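Long-range contacts in endo-1,4-beta-xylanase (Pseudoalteromonas haloplanktis, PDB 1H12), which catalyses the endo-hydrolysis of xylan as a cold-adapted family 8 glycoside hydrolase, and probably also cleaves beta-1,4-glucosidic linkages: residues Val9-Ser14 against Asp292-Gly297; Gln107-Asn112 against Val134-Glu139; Gln119-Trp124 against Glu139-Asp144; Pro206-Tyr211 against Phe397-Asn402; Thr241-Ser246 against Gly260-Gly265. One frame throughout, in Å; residues are numbered along the deposited sequence.

Contact 1: residues Val9-Ser14 against Asp292-Gly297; sequences VGAYSS and DAHLMG
A11 and Y12, in the first turn of helix 11-14, give their backbone N-H groups to the carbonyl end of helix 283-296. The bonds from A11 N to H294 O and from Y12 N to L295 O are both 2.9 Å long. G10, the N-cap, lays its CA against the same L295 O at 3.2 Å in a CA-H...O contact; a side chain there would collide with L295 O and M296 CA, consistent with glycine at this position.

Y12 can be followed outward. Its CB lies 3.2 Å from L295 O and also faces L295 CD1, 4.3 Å away. CG stands anti to the backbone N (chi1 -170°), and the side chain then runs beside that of M296, pointing the same way. CD2 meets M296 SD at roughly 3.6 Å, with the sulfur at the ring edge and close to the ring plane, a Met-aromatic contact; the end of M296 is poorly defined, so the exact distance is approximate. Farther out the ring packs edge-to-face with F399, and OH is hydrogen-bonded to N401 and N214, beyond the two segments. On the G10 side a water accepts from G10 N and donates to M296 O, bridging the backbones.

G297, with positive phi, then takes the chain out of the helix. The start of one short helix thus supplies donors to carbonyls in the last turn of another, joining the N-terminal segment to a helix of the (alpha/alpha)6 barrel characteristic of family 8.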
# COMPACT_ATOMS: atom_id res chain seq x y z
N VAL A 9 -3.49 5.95 21.63
CA VAL A 9 -2.01 5.90 21.63
C VAL A 9 -1.62 4.77 20.70
O VAL A 9 -2.04 3.64 20.86
CB VAL A 9 -1.44 5.60 23.03
CG1 VAL A 9 0.05 5.50 23.05
CG2 VAL A 9 -1.86 6.71 24.02
N GLY A 10 -0.79 5.11 19.74
CA GLY A 10 -0.37 4.10 18.75
C GLY A 10 0.70 3.13 19.24
O GLY A 10 1.47 3.42 20.17
N ALA A 11 0.79 2.01 18.55
CA ALA A 11 1.82 1.01 18.79
C ALA A 11 3.22 1.58 18.58
O ALA A 11 4.16 1.12 19.25
CB ALA A 11 1.59 -0.16 17.84
N TYR A 12 3.37 2.52 17.71
CA TYR A 12 4.71 3.15 17.51
C TYR A 12 5.18 3.82 18.78
O TYR A 12 6.40 3.76 19.07
CB TYR A 12 4.66 4.10 16.31
CG TYR A 12 5.96 4.65 15.82
CD1 TYR A 12 7.15 3.94 15.90
CD2 TYR A 12 5.98 5.87 15.23
CE1 TYR A 12 8.34 4.48 15.37
CE2 TYR A 12 7.16 6.41 14.71
CZ TYR A 12 8.33 5.70 14.77
OH TYR A 12 9.48 6.28 14.27
N SER A 13 4.26 4.46 19.48
CA SER A 13 4.67 5.09 20.75
C SER A 13 4.68 4.15 21.92
O SER A 13 5.56 4.31 22.81
CB SER A 13 3.67 6.21 21.04
OG SER A 13 3.71 7.24 20.07
N SER A 14 3.78 3.20 22.01
CA SER A 14 3.70 2.37 23.23
C SER A 14 4.50 1.12 23.13
O SER A 14 4.87 0.57 24.16
CB SER A 14 2.24 1.97 23.46
OG SER A 14 1.86 1.09 22.40
N ASP A 292 -2.85 3.49 10.20
CA ASP A 292 -2.57 4.70 10.92
C ASP A 292 -3.13 4.64 12.34
O ASP A 292 -2.47 5.06 13.31
CB ASP A 292 -3.06 5.92 10.19
CG ASP A 292 -2.47 7.19 10.76
OD1 ASP A 292 -3.24 8.03 11.32
OD2 ASP A 292 -1.24 7.35 10.68
N ALA A 293 -4.37 4.17 12.46
CA ALA A 293 -4.95 4.05 13.79
C ALA A 293 -4.13 3.14 14.70
O ALA A 293 -3.89 3.43 15.86
CB ALA A 293 -6.38 3.53 13.66
N HIS A 294 -3.73 1.98 14.16
CA HIS A 294 -2.94 1.01 14.93
C HIS A 294 -1.61 1.60 15.33
O HIS A 294 -1.21 1.57 16.51
CB HIS A 294 -2.75 -0.25 14.09
CG HIS A 294 -2.10 -1.36 14.83
ND1 HIS A 294 -1.43 -2.39 14.20
CD2 HIS A 294 -2.03 -1.63 16.16
CE1 HIS A 294 -0.98 -3.24 15.13
NE2 HIS A 294 -1.33 -2.80 16.34
N LEU A 295 -0.87 2.14 14.36
CA LEU A 295 0.50 2.59 14.61
C LEU A 295 0.57 3.92 15.34
O LEU A 295 1.50 4.08 16.14
CB LEU A 295 1.26 2.68 13.27
CG LEU A 295 1.94 1.41 12.82
CD1 LEU A 295 3.18 1.09 13.66
CD2 LEU A 295 0.99 0.21 12.79
N MET A 296 -0.31 4.87 15.05
CA MET A 296 -0.23 6.21 15.59
C MET A 296 -1.41 6.62 16.47
O MET A 296 -1.35 7.73 17.04
CB MET A 296 -0.03 7.21 14.49
CG MET A 296 1.34 7.18 13.92
SD MET A 296 2.67 7.35 14.85
CE MET A 296 2.60 7.95 15.31
N GLY A 297 -2.41 5.76 16.62
CA GLY A 297 -3.53 5.99 17.52
C GLY A 297 -4.82 6.30 16.77
O GLY A 297 -4.83 6.96 15.74
O HOH W 1 0.32 7.64 19.30

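Contact 2: residues Gln107-Asn112 against Val134-Glu139; sequences QKNPDN and VYKVDE
The carboxamide of N109 is the flat side-chain group that meets E139 and K136 here. The branch modelled as OD1 lies 2.8 Å from E139 O, and the other branch comes to the CD and CE methylenes of K136 and to CB and CG of E139. The amide is probably turned over in the model, and with its two ends exchanged the approach to E139 O may be a hydrogen bond. An alanine here would remove the whole amide, and would probably leave E139 O without its polar neighbour and open a gap beside the K136 chain.

K136 reaches across the contact with an extended chain that bends only at its last torsion. Its CE passes 3.6 Å from Q107 O. The bend at chi4 (70°) places NZ where it donates to Y106 O and, at 2.8 Å, to a water. The water in turn donates a hydrogen bond to K108 O at 2.7 Å. The ammonium group thus lies among carbonyls at the end of helix 93-107, where the helix dipole would be expected to favour a positive charge. E139 turns its carboxylate to K118 in a salt bridge.

Strand 134-136, outermost in the five-stranded antiparallel sheet, pairs with strand 123-128. Q107 and N109 are backbone-bonded to A123 and V121, bringing the chain leaving helix 93-107 alongside the start of strand 123-128, while K136 spans the distance from strand 134-136.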
# COMPACT_ATOMS: atom_id res chain seq x y z
N GLN A 107 14.27 -0.21 -12.33
CA GLN A 107 13.16 0.71 -12.20
C GLN A 107 13.57 2.16 -12.11
O GLN A 107 12.88 3.05 -12.62
CB GLN A 107 12.23 0.30 -11.04
CG GLN A 107 11.52 -1.00 -11.31
CD GLN A 107 10.77 -1.56 -10.09
OE1 GLN A 107 11.30 -1.56 -8.98
NE2 GLN A 107 9.58 -2.10 -10.33
N LYS A 108 14.69 2.44 -11.44
CA LYS A 108 15.11 3.82 -11.22
C LYS A 108 15.39 4.51 -12.54
O LYS A 108 16.24 4.03 -13.33
CB LYS A 108 16.35 3.85 -10.35
CG LYS A 108 16.76 5.24 -9.97
CD LYS A 108 18.14 5.26 -9.27
CE LYS A 108 18.70 6.65 -9.21
NZ LYS A 108 20.06 6.66 -8.65
N ASN A 109 14.83 5.68 -12.77
CA ASN A 109 15.23 6.54 -13.89
C ASN A 109 16.52 7.23 -13.51
O ASN A 109 16.71 7.69 -12.38
CB ASN A 109 14.16 7.58 -14.17
CG ASN A 109 12.86 7.03 -14.69
OD1 ASN A 109 11.75 7.47 -14.20
ND2 ASN A 109 12.88 6.20 -15.66
N PRO A 110 17.45 7.38 -14.47
CA PRO A 110 18.73 7.98 -14.15
C PRO A 110 18.64 9.37 -13.57
O PRO A 110 17.75 10.16 -13.93
CB PRO A 110 19.47 8.01 -15.50
CG PRO A 110 18.55 7.58 -16.46
CD PRO A 110 17.37 6.93 -15.84
N ASP A 111 19.59 9.71 -12.72
CA ASP A 111 19.62 11.02 -12.11
C ASP A 111 19.88 12.15 -13.08
O ASP A 111 19.60 13.31 -12.77
CB ASP A 111 20.66 11.02 -10.98
CG ASP A 111 20.25 10.10 -9.83
OD1 ASP A 111 19.09 10.09 -9.42
OD2 ASP A 111 21.05 9.28 -9.37
N ASN A 112 20.40 11.80 -14.24
CA ASN A 112 20.68 12.75 -15.30
C ASN A 112 19.68 12.59 -16.48
O ASN A 112 19.95 13.01 -17.59
CB ASN A 112 22.16 12.73 -15.73
CG ASN A 112 22.52 11.47 -16.37
OD1 ASN A 112 21.77 10.47 -16.32
ND2 ASN A 112 23.67 11.47 -17.10
N VAL A 134 14.58 -6.79 -19.80
CA VAL A 134 13.74 -5.79 -19.18
C VAL A 134 13.86 -4.43 -19.85
O VAL A 134 14.93 -4.02 -20.30
CB VAL A 134 14.05 -5.70 -17.69
CG1 VAL A 134 15.41 -5.14 -17.36
CG2 VAL A 134 12.95 -5.03 -16.92
N TYR A 135 12.73 -3.71 -19.92
CA TYR A 135 12.73 -2.33 -20.42
C TYR A 135 11.59 -1.59 -19.78
O TYR A 135 10.64 -2.17 -19.25
CB TYR A 135 12.62 -2.28 -21.97
CG TYR A 135 11.26 -2.66 -22.49
CD1 TYR A 135 10.86 -3.99 -22.55
CD2 TYR A 135 10.34 -1.70 -22.88
CE1 TYR A 135 9.58 -4.34 -22.99
CE2 TYR A 135 9.10 -2.03 -23.35
CZ TYR A 135 8.70 -3.35 -23.41
OH TYR A 135 7.42 -3.70 -23.83
N LYS A 136 11.71 -0.28 -19.79
CA LYS A 136 10.69 0.60 -19.22
C LYS A 136 9.61 0.90 -20.25
O LYS A 136 9.86 1.39 -21.36
CB LYS A 136 11.32 1.93 -18.79
CG LYS A 136 12.38 1.77 -17.71
CD LYS A 136 13.00 3.06 -17.26
CE LYS A 136 13.95 2.90 -16.08
NZ LYS A 136 15.20 2.17 -16.51
N VAL A 137 8.39 0.57 -19.89
CA VAL A 137 7.21 0.89 -20.72
C VAL A 137 6.78 2.32 -20.47
O VAL A 137 6.44 3.06 -21.41
CB VAL A 137 6.07 -0.09 -20.45
CG1 VAL A 137 4.83 0.28 -21.26
CG2 VAL A 137 6.47 -1.54 -20.73
N ASP A 138 6.73 2.70 -19.20
CA ASP A 138 6.29 4.05 -18.79
C ASP A 138 7.26 4.47 -17.70
O ASP A 138 7.37 3.84 -16.65
CB ASP A 138 4.87 4.02 -18.34
CG ASP A 138 4.27 5.38 -18.11
OD1 ASP A 138 5.01 6.36 -17.90
OD2 ASP A 138 3.00 5.47 -18.04
N GLU A 139 8.01 5.54 -17.96
CA GLU A 139 8.98 6.10 -17.04
C GLU A 139 8.35 6.92 -15.91
O GLU A 139 9.03 7.21 -14.93
CB GLU A 139 9.94 7.00 -17.75
CG GLU A 139 10.83 6.30 -18.77
CD GLU A 139 11.71 7.30 -19.54
OE1 GLU A 139 11.24 8.41 -19.81
OE2 GLU A 139 12.84 7.03 -19.86
O HOH W 2 17.23 1.88 -14.54

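Contact 3: residues Gln119-Trp124 against Glu139-Asp144; sequences QGVYAW and EGPAPD
W124 and G140 are joined backbone to backbone, W124 N donating to G140 O at 2.9 Å, while the two chains run at 82° to each other between V121-W124 and E139-A142. Two CA-H...O contacts support this bond: P141 CA lies 3.4 Å from Y122 O, and A123 CA faces E139 O. Y122 O also accepts a hydrogen bond from a water, which in turn accepts from A142 N at 2.9 Å, so a single water bridges the two backbones.

G140 O has a second neighbour in the W124 side chain. With chi1 at 85°, CG stands between the backbone N and the carbonyl carbon, and the indole presents its edge to the same oxygen. W124 CD1 is 3.1 Å from G140 O, which lies near the ring plane. The indole NE1 is hydrogen-bonded to D138 OD2, and the other oxygen of that carboxylate accepts from G140 N. One aspartate therefore holds both the indole and the backbone it packs on.

The contact closes the base of a beta-hairpin: strand 123-128 starts here, and the chain returning from strand 134-136 crosses it on the way into helix 143-160.

On the apolar side, V121 CG2 rests 4.0 Å from P141 CB, with the proline CD equally near. A123 CB packs on E139 CA at 3.7 Å. Past the proline, W124 CB and A142 CB touch at 3.8 Å; the methyl of A142 also meets T77 and E78 of helix 77-89, while V121 is backed by T178 and K182 of helix 168-182.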
# COMPACT_ATOMS: atom_id res chain seq x y z
N GLN A 119 14.00 12.51 -12.89
CA GLN A 119 15.32 12.14 -12.34
C GLN A 119 15.20 11.45 -11.02
O GLN A 119 14.70 12.03 -10.05
CB GLN A 119 16.19 13.39 -12.22
CG GLN A 119 16.58 13.95 -13.59
CD GLN A 119 17.33 15.26 -13.53
OE1 GLN A 119 17.43 15.86 -12.48
NE2 GLN A 119 17.82 15.71 -14.69
N GLY A 120 15.69 10.22 -10.95
CA GLY A 120 15.68 9.46 -9.74
C GLY A 120 14.36 8.90 -9.28
O GLY A 120 14.32 8.25 -8.24
N VAL A 121 13.27 9.15 -10.01
CA VAL A 121 12.00 8.50 -9.68
C VAL A 121 11.97 7.11 -10.33
O VAL A 121 12.79 6.82 -11.20
CB VAL A 121 10.75 9.34 -10.05
CG1 VAL A 121 10.94 10.80 -9.57
CG2 VAL A 121 10.40 9.30 -11.52
N TYR A 122 11.04 6.29 -9.90
CA TYR A 122 11.01 4.89 -10.29
C TYR A 122 9.89 4.64 -11.29
O TYR A 122 8.70 4.85 -11.00
CB TYR A 122 10.90 4.02 -9.01
CG TYR A 122 12.21 3.96 -8.25
CD1 TYR A 122 12.77 5.07 -7.69
CD2 TYR A 122 12.94 2.78 -8.22
CE1 TYR A 122 14.04 5.02 -7.13
CE2 TYR A 122 14.17 2.70 -7.65
CZ TYR A 122 14.76 3.83 -7.12
OH TYR A 122 16.04 3.76 -6.65
N ALA A 123 10.28 4.20 -12.47
CA ALA A 123 9.36 3.94 -13.58
C ALA A 123 8.32 2.90 -13.16
O ALA A 123 8.67 1.79 -12.77
CB ALA A 123 10.17 3.41 -14.74
N TRP A 124 7.05 3.25 -13.29
CA TRP A 124 6.01 2.44 -12.70
C TRP A 124 5.76 1.13 -13.40
O TRP A 124 5.25 0.21 -12.79
CB TRP A 124 4.71 3.21 -12.49
CG TRP A 124 3.81 3.28 -13.68
CD1 TRP A 124 3.82 4.18 -14.69
CD2 TRP A 124 2.68 2.41 -13.94
NE1 TRP A 124 2.77 3.94 -15.54
CE2 TRP A 124 2.06 2.86 -15.08
CE3 TRP A 124 2.15 1.31 -13.28
CZ2 TRP A 124 0.89 2.27 -15.58
CZ3 TRP A 124 1.04 0.71 -13.76
CH2 TRP A 124 0.39 1.20 -14.91
N GLU A 139 8.01 5.54 -17.96
CA GLU A 139 8.98 6.10 -17.04
C GLU A 139 8.35 6.92 -15.91
O GLU A 139 9.03 7.21 -14.93
CB GLU A 139 9.94 7.00 -17.75
CG GLU A 139 10.83 6.30 -18.77
CD GLU A 139 11.71 7.30 -19.54
OE1 GLU A 139 11.24 8.41 -19.81
OE2 GLU A 139 12.84 7.03 -19.86
N GLY A 140 7.11 7.29 -16.02
CA GLY A 140 6.48 8.05 -14.97
C GLY A 140 6.32 7.18 -13.70
O GLY A 140 6.22 5.96 -13.79
N PRO A 141 6.29 7.81 -12.54
CA PRO A 141 6.20 7.09 -11.28
C PRO A 141 4.78 6.77 -10.86
O PRO A 141 3.81 7.34 -11.35
CB PRO A 141 6.82 8.07 -10.29
CG PRO A 141 6.38 9.43 -10.81
CD PRO A 141 6.44 9.29 -12.33
N ALA A 142 4.67 5.85 -9.91
CA ALA A 142 3.46 5.61 -9.11
C ALA A 142 3.92 5.93 -7.67
O ALA A 142 4.50 5.06 -7.03
CB ALA A 142 2.95 4.21 -9.22
N PRO A 143 3.75 7.19 -7.22
CA PRO A 143 4.51 7.64 -6.04
C PRO A 143 4.37 6.90 -4.74
O PRO A 143 5.26 7.03 -3.90
CB PRO A 143 4.10 9.09 -5.93
CG PRO A 143 3.92 9.53 -7.38
CD PRO A 143 3.23 8.33 -8.00
N ASP A 144 3.29 6.14 -4.50
CA ASP A 144 3.30 5.30 -3.33
C ASP A 144 4.32 4.18 -3.37
O ASP A 144 4.69 3.66 -2.32
CB ASP A 144 1.92 4.80 -2.95
CG ASP A 144 1.25 3.85 -3.93
OD1 ASP A 144 1.58 3.95 -5.15
OD2 ASP A 144 0.41 3.04 -3.50
O HOH W 3 7.00 4.56 -8.88

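Contact 4: residues Pro206-Tyr211 against Phe397-Asn402; sequences PAFYDY and FKFYNN
Y211 and Y400 form the one hydrogen bond across this contact, from the phenol OH of Y211 to the backbone oxygen Y400 O at 2.7 Å. The hydroxyl sits above the carbonyl plane. CG of Y211 is anti to the backbone N (chi1 176°), which turns CG toward the C-terminal loop.

Aromatic and apolar contacts make up most of the rest. The rings of Y211 and F399 meet obliquely, with centroids 5.0 Å apart and planes at 53°. F399 CD2 lies 3.7 Å from Y211 CB, and at the far end of the same ring CZ touches A207 CB, also at 3.7 Å. F208 meets two phenylalanines at its edge: its CE1 is 4.1 Å from F397 CE1, and its CD1 approaches F399 CZ. In both pairs the side chains cross at about a right angle. Beyond the segments F151 stacks on F208, and H392 on F397.

Between these classes lies the amide of N401, which slides past the Y211 ring in the opposite direction with the planes only 12° apart. N401 OD1 is 3.6 Å from Y211 CE1, although its hydrogen bonds go to Y12 and N215.

The loop is thus held to the helix mainly by buried aromatic surface, with the phenol bond giving a backbone carbonyl a partner and probably helping to hold the Y211 ring.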
# COMPACT_ATOMS: atom_id res chain seq x y z
N PRO A 206 -0.28 8.21 6.79
CA PRO A 206 0.29 9.25 7.64
C PRO A 206 1.38 8.75 8.59
O PRO A 206 2.39 9.41 8.76
CB PRO A 206 -0.93 9.83 8.36
CG PRO A 206 -2.05 9.62 7.38
CD PRO A 206 -1.76 8.26 6.75
N ALA A 207 1.21 7.56 9.14
CA ALA A 207 2.18 7.01 10.07
C ALA A 207 3.52 6.83 9.42
O ALA A 207 4.55 6.91 10.11
CB ALA A 207 1.68 5.70 10.65
N PHE A 208 3.57 6.51 8.12
CA PHE A 208 4.88 6.41 7.46
C PHE A 208 5.64 7.73 7.58
O PHE A 208 6.84 7.74 7.77
CB PHE A 208 4.76 6.04 5.97
CG PHE A 208 4.47 4.59 5.67
CD1 PHE A 208 4.18 3.67 6.64
CD2 PHE A 208 4.53 4.17 4.34
CE1 PHE A 208 3.91 2.34 6.29
CE2 PHE A 208 4.25 2.88 4.00
CZ PHE A 208 3.93 1.96 4.97
N TYR A 209 4.94 8.85 7.42
CA TYR A 209 5.61 10.15 7.45
C TYR A 209 6.15 10.43 8.85
O TYR A 209 7.23 11.01 9.00
CB TYR A 209 4.68 11.25 6.97
CG TYR A 209 3.97 10.94 5.67
CD1 TYR A 209 4.61 10.49 4.54
CD2 TYR A 209 2.59 11.09 5.61
CE1 TYR A 209 3.92 10.22 3.39
CE2 TYR A 209 1.89 10.80 4.44
CZ TYR A 209 2.53 10.37 3.34
OH TYR A 209 1.76 10.07 2.24
N ASP A 210 5.40 10.05 9.90
CA ASP A 210 5.93 10.19 11.25
C ASP A 210 7.15 9.33 11.47
O ASP A 210 8.10 9.76 12.13
CB ASP A 210 4.84 9.78 12.25
CG ASP A 210 3.75 10.81 12.41
OD1 ASP A 210 4.14 11.96 12.71
OD2 ASP A 210 2.57 10.52 12.26
N TYR A 211 7.17 8.11 10.91
CA TYR A 211 8.35 7.25 10.98
C TYR A 211 9.52 7.91 10.20
O TYR A 211 10.65 7.93 10.70
CB TYR A 211 7.97 5.89 10.38
CG TYR A 211 9.09 4.90 10.28
CD1 TYR A 211 9.59 4.26 11.39
CD2 TYR A 211 9.64 4.58 9.05
CE1 TYR A 211 10.65 3.35 11.27
CE2 TYR A 211 10.63 3.63 8.93
CZ TYR A 211 11.18 3.05 10.04
OH TYR A 211 12.24 2.19 9.87
N PHE A 397 3.35 -6.20 11.43
CA PHE A 397 3.66 -4.98 10.69
C PHE A 397 4.11 -3.94 11.73
O PHE A 397 3.29 -3.37 12.43
CB PHE A 397 2.50 -4.53 9.86
CG PHE A 397 2.90 -3.54 8.78
CD1 PHE A 397 3.21 -2.25 9.06
CD2 PHE A 397 2.97 -3.94 7.47
CE1 PHE A 397 3.57 -1.34 8.02
CE2 PHE A 397 3.27 -3.05 6.44
CZ PHE A 397 3.61 -1.77 6.74
N LYS A 398 5.42 -3.80 11.89
CA LYS A 398 6.02 -2.99 12.95
C LYS A 398 6.95 -1.95 12.38
O LYS A 398 7.49 -2.12 11.30
CB LYS A 398 6.78 -3.87 13.92
CG LYS A 398 5.98 -4.95 14.60
CD LYS A 398 6.82 -5.69 15.64
CE LYS A 398 6.02 -6.76 16.42
NZ LYS A 398 6.86 -7.52 17.29
N PHE A 399 7.17 -0.88 13.15
CA PHE A 399 8.13 0.15 12.79
C PHE A 399 9.42 -0.07 13.57
O PHE A 399 9.41 -0.08 14.81
CB PHE A 399 7.61 1.55 13.11
CG PHE A 399 6.50 2.06 12.24
CD1 PHE A 399 5.85 1.30 11.27
CD2 PHE A 399 6.08 3.36 12.40
CE1 PHE A 399 4.83 1.86 10.50
CE2 PHE A 399 5.03 3.92 11.67
CZ PHE A 399 4.43 3.18 10.70
N TYR A 400 10.51 -0.28 12.87
CA TYR A 400 11.83 -0.50 13.47
C TYR A 400 12.67 0.76 13.29
O TYR A 400 13.10 1.10 12.20
CB TYR A 400 12.54 -1.70 12.76
CG TYR A 400 11.85 -3.01 12.95
CD1 TYR A 400 10.82 -3.43 12.11
CD2 TYR A 400 12.19 -3.85 14.00
CE1 TYR A 400 10.19 -4.64 12.31
CE2 TYR A 400 11.58 -5.06 14.19
CZ TYR A 400 10.56 -5.46 13.36
OH TYR A 400 9.94 -6.65 13.60
N ASN A 401 12.85 1.53 14.37
CA ASN A 401 13.62 2.75 14.29
C ASN A 401 15.08 2.49 14.19
O ASN A 401 15.63 1.55 14.80
CB ASN A 401 13.41 3.62 15.54
CG ASN A 401 12.17 4.44 15.50
OD1 ASN A 401 11.62 4.76 14.44
ND2 ASN A 401 11.68 4.80 16.71
N ASN A 402 15.78 3.35 13.47
CA ASN A 402 17.21 3.40 13.46
C ASN A 402 17.70 4.05 14.73
O ASN A 402 16.99 4.85 15.35
CB ASN A 402 17.69 4.18 12.23
CG ASN A 402 17.51 3.36 10.99
OD1 ASN A 402 16.42 3.51 10.27
ND2 ASN A 402 18.38 2.47 10.77

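Contact 5: residues Thr241-Ser246 against Gly260-Gly265; sequences TKVSGS and GSPVIG
K242 and S261 are brought together by similar first torsions: K242 CG and S261 OG each stand beside their own backbone N, anti to the carbonyl carbon (chi1 -64° and -63°). The middle of the exposed lysine chain is imperfectly defined, but its NZ donates to S261 OG at 3.0 Å. CE follows close behind, 3.5 Å from the same oxygen. S261 OG is also hydrogen-bonded to D259 OD1, so the hydroxyl links the ammonium group to a carboxylate, whose negative charge would probably favour the lysine's position. An alanine in place of S261 would remove that oxygen, and is likely to leave both K242 NZ and D259 OD1 without this partner and the lysine tip freer to turn.

Nearer the backbone the contact becomes apolar. V243 CG1 packs on P262 CG at 3.7 Å, the two side chains lying at a slant to each other. K242 CB is 4.0 Å from P262 CD and equally far from G260 O. That carbonyl accepts a hydrogen bond from H239 ND1, one turn back along the same helix, and the positive phi of G260 suits a glycine.

P262 also touches T253, and V243 pairs through its backbone with N250, so residues of the intervening chain contact each segment. The chain leaves the end of helix 219-243, loops out and folds back onto the helix's last turn, a loop packed against a helix C-terminus, before heading for strand 277-278.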
# COMPACT_ATOMS: atom_id res chain seq x y z
N THR A 241 -14.93 13.49 4.92
CA THR A 241 -16.06 14.41 5.08
C THR A 241 -16.76 14.59 3.74
O THR A 241 -17.98 14.55 3.67
CB THR A 241 -15.57 15.75 5.63
OG1 THR A 241 -15.00 15.57 6.94
CG2 THR A 241 -16.71 16.79 5.73
N LYS A 242 -16.02 14.79 2.69
CA LYS A 242 -16.57 15.05 1.37
C LYS A 242 -17.26 13.85 0.78
O LYS A 242 -18.23 14.03 0.04
CB LYS A 242 -15.52 15.60 0.41
CG LYS A 242 -14.96 16.96 0.83
CD LYS A 242 -15.52 17.98 0.23
CE LYS A 242 -14.61 19.30 0.34
NZ LYS A 242 -15.24 20.08 -0.80
N VAL A 243 -16.82 12.63 1.11
CA VAL A 243 -17.51 11.45 0.59
C VAL A 243 -18.64 10.93 1.48
O VAL A 243 -19.31 9.99 1.11
CB VAL A 243 -16.55 10.29 0.22
CG1 VAL A 243 -15.57 10.74 -0.83
CG2 VAL A 243 -15.86 9.67 1.41
N SER A 244 -18.82 11.58 2.64
CA SER A 244 -19.93 11.12 3.51
C SER A 244 -21.28 11.45 2.93
O SER A 244 -21.51 12.49 2.37
CB SER A 244 -19.77 11.81 4.88
OG SER A 244 -20.81 11.42 5.75
N GLY A 245 -22.19 10.50 3.07
CA GLY A 245 -23.58 10.70 2.61
C GLY A 245 -23.63 10.92 1.12
O GLY A 245 -22.72 10.58 0.33
N SER A 246 -24.72 11.53 0.65
CA SER A 246 -24.87 11.78 -0.75
C SER A 246 -23.87 12.77 -1.24
O SER A 246 -23.67 13.77 -0.53
CB SER A 246 -26.31 12.32 -1.01
OG SER A 246 -26.50 12.49 -2.37
N GLY A 260 -9.38 17.58 -0.55
CA GLY A 260 -10.11 16.35 -0.32
C GLY A 260 -11.27 16.11 -1.24
O GLY A 260 -11.92 15.06 -1.15
N SER A 261 -11.58 17.04 -2.13
CA SER A 261 -12.71 16.88 -3.01
C SER A 261 -12.45 15.78 -4.03
O SER A 261 -11.46 15.86 -4.77
CB SER A 261 -12.99 18.17 -3.81
OG SER A 261 -13.33 19.23 -2.96
N PRO A 262 -13.31 14.77 -4.16
CA PRO A 262 -13.14 13.82 -5.26
C PRO A 262 -13.02 14.51 -6.59
O PRO A 262 -13.78 15.45 -6.88
CB PRO A 262 -14.38 12.94 -5.16
CG PRO A 262 -14.75 13.00 -3.69
CD PRO A 262 -14.45 14.42 -3.29
N VAL A 263 -12.17 13.98 -7.45
CA VAL A 263 -12.11 14.40 -8.82
C VAL A 263 -13.26 13.74 -9.57
O VAL A 263 -13.45 12.55 -9.46
CB VAL A 263 -10.78 14.01 -9.43
CG1 VAL A 263 -10.78 14.14 -10.95
CG2 VAL A 263 -9.65 14.80 -8.82
N ILE A 264 -14.03 14.55 -10.33
CA ILE A 264 -15.20 14.04 -11.02
C ILE A 264 -14.85 13.77 -12.48
O ILE A 264 -14.49 14.70 -13.22
CB ILE A 264 -16.40 15.02 -10.86
CG1 ILE A 264 -16.69 15.31 -9.40
CG2 ILE A 264 -17.61 14.48 -11.56
CD1 ILE A 264 -16.92 14.14 -8.50
N GLY A 265 -15.05 12.54 -12.92
CA GLY A 265 -14.82 12.18 -14.30
C GLY A 265 -13.36 12.13 -14.67
O GLY A 265 -12.47 11.88 -13.83

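In the fold
Contacts 1 and 4 form one cluster, their centres about 10 Å apart, in which the N-terminal segment, helix 206-215 and the C-terminal loop meet; D292 of contact 1 reaches A207 of contact 4 through OD2. Contacts 2 and 3 make a second cluster, centres about 8 Å apart, sharing E139 and lying across the chain's centre from contact 1. Contacts 3 and 4 come within about 6 Å at their nearest atoms without touching. Contact 5 stands apart, its centre about 27 Å from those of contacts 1 and 3. The bound xylose is lined by Q327, G341, E342, Y378 and N382, none of which belongs to any of the five contacts.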